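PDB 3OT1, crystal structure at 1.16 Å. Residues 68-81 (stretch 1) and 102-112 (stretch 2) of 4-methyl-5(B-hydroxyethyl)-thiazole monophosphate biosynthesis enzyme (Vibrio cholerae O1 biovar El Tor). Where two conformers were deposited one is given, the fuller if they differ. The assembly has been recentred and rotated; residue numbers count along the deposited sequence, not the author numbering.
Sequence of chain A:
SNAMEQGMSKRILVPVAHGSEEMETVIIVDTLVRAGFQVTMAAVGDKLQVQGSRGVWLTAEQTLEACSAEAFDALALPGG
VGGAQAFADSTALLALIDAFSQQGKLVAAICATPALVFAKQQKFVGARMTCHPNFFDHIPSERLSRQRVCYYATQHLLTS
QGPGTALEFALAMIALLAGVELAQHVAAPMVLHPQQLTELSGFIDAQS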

# COMPACT_ATOMS: atom_id res chain seq x y z
N SER A 68 14.53 17.02 -13.10
CA SER A 68 14.85 18.36 -12.62
C SER A 68 13.64 18.95 -11.92
O SER A 68 12.48 18.75 -12.32
CB SER A 68 15.39 19.25 -13.74
OG SER A 68 16.68 18.83 -14.15
N ALA A 69 13.93 19.64 -10.83
CA ALA A 69 12.91 20.08 -9.91
C ALA A 69 11.87 21.00 -10.54
O ALA A 69 10.74 20.99 -10.10
CB ALA A 69 13.54 20.73 -8.68
N GLU A 70 12.22 21.80 -11.56
CA GLU A 70 11.25 22.75 -12.16
C GLU A 70 10.08 22.05 -12.84
O GLU A 70 9.03 22.68 -13.06
CB GLU A 70 11.88 23.75 -13.14
CG GLU A 70 12.12 23.24 -14.55
CD GLU A 70 13.32 22.32 -14.66
OE1 GLU A 70 13.42 21.61 -15.69
OE2 GLU A 70 14.16 22.31 -13.72
N ALA A 71 10.24 20.76 -13.15
CA ALA A 71 9.17 19.97 -13.76
C ALA A 71 8.17 19.43 -12.75
O ALA A 71 7.24 18.74 -13.15
CB ALA A 71 9.74 18.83 -14.58
N PHE A 72 8.36 19.72 -11.46
CA PHE A 72 7.51 19.14 -10.42
C PHE A 72 7.10 20.18 -9.41
O PHE A 72 7.78 21.18 -9.20
CB PHE A 72 8.26 17.99 -9.72
CG PHE A 72 8.69 16.92 -10.67
CD1 PHE A 72 7.80 15.94 -11.08
CD2 PHE A 72 9.97 16.88 -11.20
CE1 PHE A 72 8.17 14.95 -11.97
CE2 PHE A 72 10.35 15.90 -12.09
CZ PHE A 72 9.43 14.91 -12.46
N ASP A 73 6.01 19.89 -8.71
CA ASP A 73 5.53 20.71 -7.62
C ASP A 73 5.93 20.18 -6.26
O ASP A 73 5.90 20.93 -5.30
CB ASP A 73 4.03 20.83 -7.72
CG ASP A 73 3.61 21.46 -9.04
OD1 ASP A 73 4.04 22.60 -9.31
OD2 ASP A 73 2.95 20.79 -9.83
N ALA A 74 6.26 18.89 -6.15
CA ALA A 74 6.60 18.31 -4.87
C ALA A 74 7.39 17.03 -5.07
O ALA A 74 7.32 16.39 -6.12
CB ALA A 74 5.35 18.04 -4.04
N LEU A 75 8.14 16.70 -4.03
CA LEU A 75 9.01 15.53 -3.98
C LEU A 75 8.51 14.65 -2.83
O LEU A 75 8.37 15.14 -1.72
CB LEU A 75 10.45 15.98 -3.71
CG LEU A 75 11.51 14.90 -3.60
CD1 LEU A 75 11.70 14.12 -4.91
CD2 LEU A 75 12.82 15.49 -3.12
N ALA A 76 8.26 13.36 -3.10
CA ALA A 76 7.81 12.42 -2.08
C ALA A 76 8.75 11.23 -2.02
O ALA A 76 8.94 10.53 -3.03
CB ALA A 76 6.41 11.95 -2.36
N LEU A 77 9.36 11.03 -0.85
CA LEU A 77 10.39 10.03 -0.66
C LEU A 77 9.86 8.87 0.18
O LEU A 77 9.58 9.02 1.37
CB LEU A 77 11.59 10.64 0.05
CG LEU A 77 12.24 11.86 -0.63
CD1 LEU A 77 13.42 12.33 0.23
CD2 LEU A 77 12.72 11.53 -2.02
N PRO A 78 9.73 7.68 -0.44
CA PRO A 78 9.40 6.48 0.33
C PRO A 78 10.50 6.12 1.32
O PRO A 78 11.64 6.59 1.19
CB PRO A 78 9.26 5.40 -0.75
CG PRO A 78 8.98 6.17 -2.04
CD PRO A 78 9.82 7.41 -1.89
N GLY A 79 10.16 5.25 2.26
CA GLY A 79 11.12 4.70 3.20
C GLY A 79 11.59 3.32 2.80
O GLY A 79 11.81 3.04 1.62
N GLY A 80 11.73 2.45 3.79
CA GLY A 80 12.49 1.21 3.67
C GLY A 80 13.93 1.48 4.02
O GLY A 80 14.47 2.50 3.62
N VAL A 81 14.56 0.55 4.74
CA VAL A 81 15.91 0.80 5.22
C VAL A 81 16.92 0.82 4.08
O VAL A 81 17.71 1.78 3.92
CB VAL A 81 16.28 -0.20 6.31
CG1 VAL A 81 17.74 -0.01 6.71
CG2 VAL A 81 15.37 -0.03 7.52
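Stretch 2 102-112: QQGKLVAAICA

The most unusual feature of this contact is a lysine that closes off a turn of backbone. Lys105, its side chain fully extended beyond an m chi1, sends its ammonium along stretch 1, where NZ donates to Ala69 O at 2.9 Å and to Phe72 O at 2.8 Å. The short 3-10 segment 69-71 and the loop after it bring these two carbonyls within reach of one charged group, and a long, flexible lysine suits the task. Within stretch 2, NZ also donates to Gln103 OE1 at 2.8 Å, while a water links it to Glu70 O.

Beyond the lysine, stretch 2 becomes a strand running parallel to strand 74-77, the two axes 8° apart and 4.6 Å at closest approach. Before the regular ladder begins, a water bridges Asp73 O and Leu106 N, which stand 4.1 Å apart, too far for a direct bond. The ladder then alternates: Leu75 N donates to Leu106 O (3.1 Å), Ala108 N to Leu75 O (2.8 Å), Leu77 N to Ala108 O (2.8 Å) and Ile110 N to Leu77 O (3.2 Å). Leu75 thus pairs with Val107, Ala76 with Ala108 and Leu77 with Ala109.

Leu75, Leu77, Val107 and Ala109 share one face of the sheet, where Leu75 CD2 lies 4.3 Å from Val107 CG1 and Leu77 CB 3.9 Å from Ala109 CB. These apolar side chains suit a buried sheet; Ala76 and Ala108 occupy the other face.

Past the strands, Gly79 CA packs 3.8 Å from Cys111 CB; a CB on Gly79 would clash with that atom and with Ile110 O. Gly80, whose positive phi and psi of 140° call for glycine, caps the following helix, and its N donates to Cys111 SG at 3.5 Å, a long but nearly straight bond.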

# COMPACT_ATOMS: atom_id res chain seq x y z
N GLN A 102 14.91 24.60 -2.13
CA GLN A 102 15.33 25.97 -2.49
C GLN A 102 14.43 26.61 -3.53
O GLN A 102 14.57 27.76 -3.87
CB GLN A 102 16.77 25.96 -2.95
CG GLN A 102 17.73 25.63 -1.80
CD GLN A 102 19.15 25.31 -2.22
OE1 GLN A 102 19.62 25.77 -3.27
NE2 GLN A 102 19.85 24.58 -1.36
N GLN A 103 13.46 25.87 -4.04
CA GLN A 103 12.36 26.40 -4.85
C GLN A 103 11.07 26.57 -4.06
O GLN A 103 10.04 26.92 -4.63
CB GLN A 103 12.14 25.51 -6.06
CG GLN A 103 13.30 25.58 -7.00
CD GLN A 103 13.19 24.68 -8.20
OE1 GLN A 103 12.13 24.15 -8.52
NE2 GLN A 103 14.30 24.50 -8.89
N GLY A 104 11.13 26.34 -2.75
CA GLY A 104 9.99 26.52 -1.88
C GLY A 104 8.94 25.44 -1.97
O GLY A 104 7.81 25.64 -1.52
N LYS A 105 9.30 24.30 -2.54
CA LYS A 105 8.35 23.22 -2.80
C LYS A 105 8.29 22.23 -1.67
O LYS A 105 9.29 21.95 -1.04
CB LYS A 105 8.74 22.52 -4.08
CG LYS A 105 8.55 23.43 -5.32
CD LYS A 105 9.17 22.87 -6.58
CE LYS A 105 8.82 23.78 -7.75
NZ LYS A 105 9.51 23.36 -8.99
N LEU A 106 7.10 21.65 -1.48
CA LEU A 106 6.93 20.59 -0.52
C LEU A 106 7.86 19.41 -0.79
O LEU A 106 7.90 18.86 -1.89
CB LEU A 106 5.49 20.11 -0.58
CG LEU A 106 5.09 19.03 0.42
CD1 LEU A 106 5.20 19.53 1.88
CD2 LEU A 106 3.66 18.53 0.12
N VAL A 107 8.57 19.02 0.27
CA VAL A 107 9.30 17.77 0.32
C VAL A 107 8.64 16.93 1.41
O VAL A 107 8.40 17.42 2.52
CB VAL A 107 10.79 17.99 0.59
CG1 VAL A 107 11.48 16.63 0.79
CG2 VAL A 107 11.42 18.79 -0.56
N ALA A 108 8.33 15.69 1.05
CA ALA A 108 7.61 14.78 1.94
C ALA A 108 8.41 13.49 2.04
O ALA A 108 8.91 13.02 1.04
CB ALA A 108 6.22 14.50 1.35
N ALA A 109 8.55 12.94 3.23
CA ALA A 109 9.30 11.71 3.41
C ALA A 109 8.75 10.89 4.56
O ALA A 109 8.24 11.42 5.53
CB ALA A 109 10.78 12.01 3.66
N ILE A 110 8.89 9.57 4.45
CA ILE A 110 8.30 8.66 5.41
C ILE A 110 9.30 7.62 5.87
O ILE A 110 10.25 7.29 5.17
CB ILE A 110 7.02 8.02 4.80
CG1 ILE A 110 6.19 7.21 5.81
CG2 ILE A 110 7.34 7.23 3.54
CD1 ILE A 110 4.78 6.93 5.32
N CYS A 111 9.00 7.06 7.05
CA CYS A 111 9.67 5.88 7.55
C CYS A 111 11.16 6.11 7.84
O CYS A 111 11.49 7.01 8.60
CB CYS A 111 9.37 4.76 6.52
SG CYS A 111 9.94 3.11 6.78
N ALA A 112 12.06 5.31 7.28
CA ALA A 112 13.48 5.45 7.57
C ALA A 112 14.09 6.72 6.97
O ALA A 112 15.16 7.15 7.39
CB ALA A 112 14.26 4.21 7.08
O HOH W 1 15.00 23.84 -11.63
O HOH W 2 8.79 25.06 -10.96
O HOH W 3 4.98 22.50 -3.29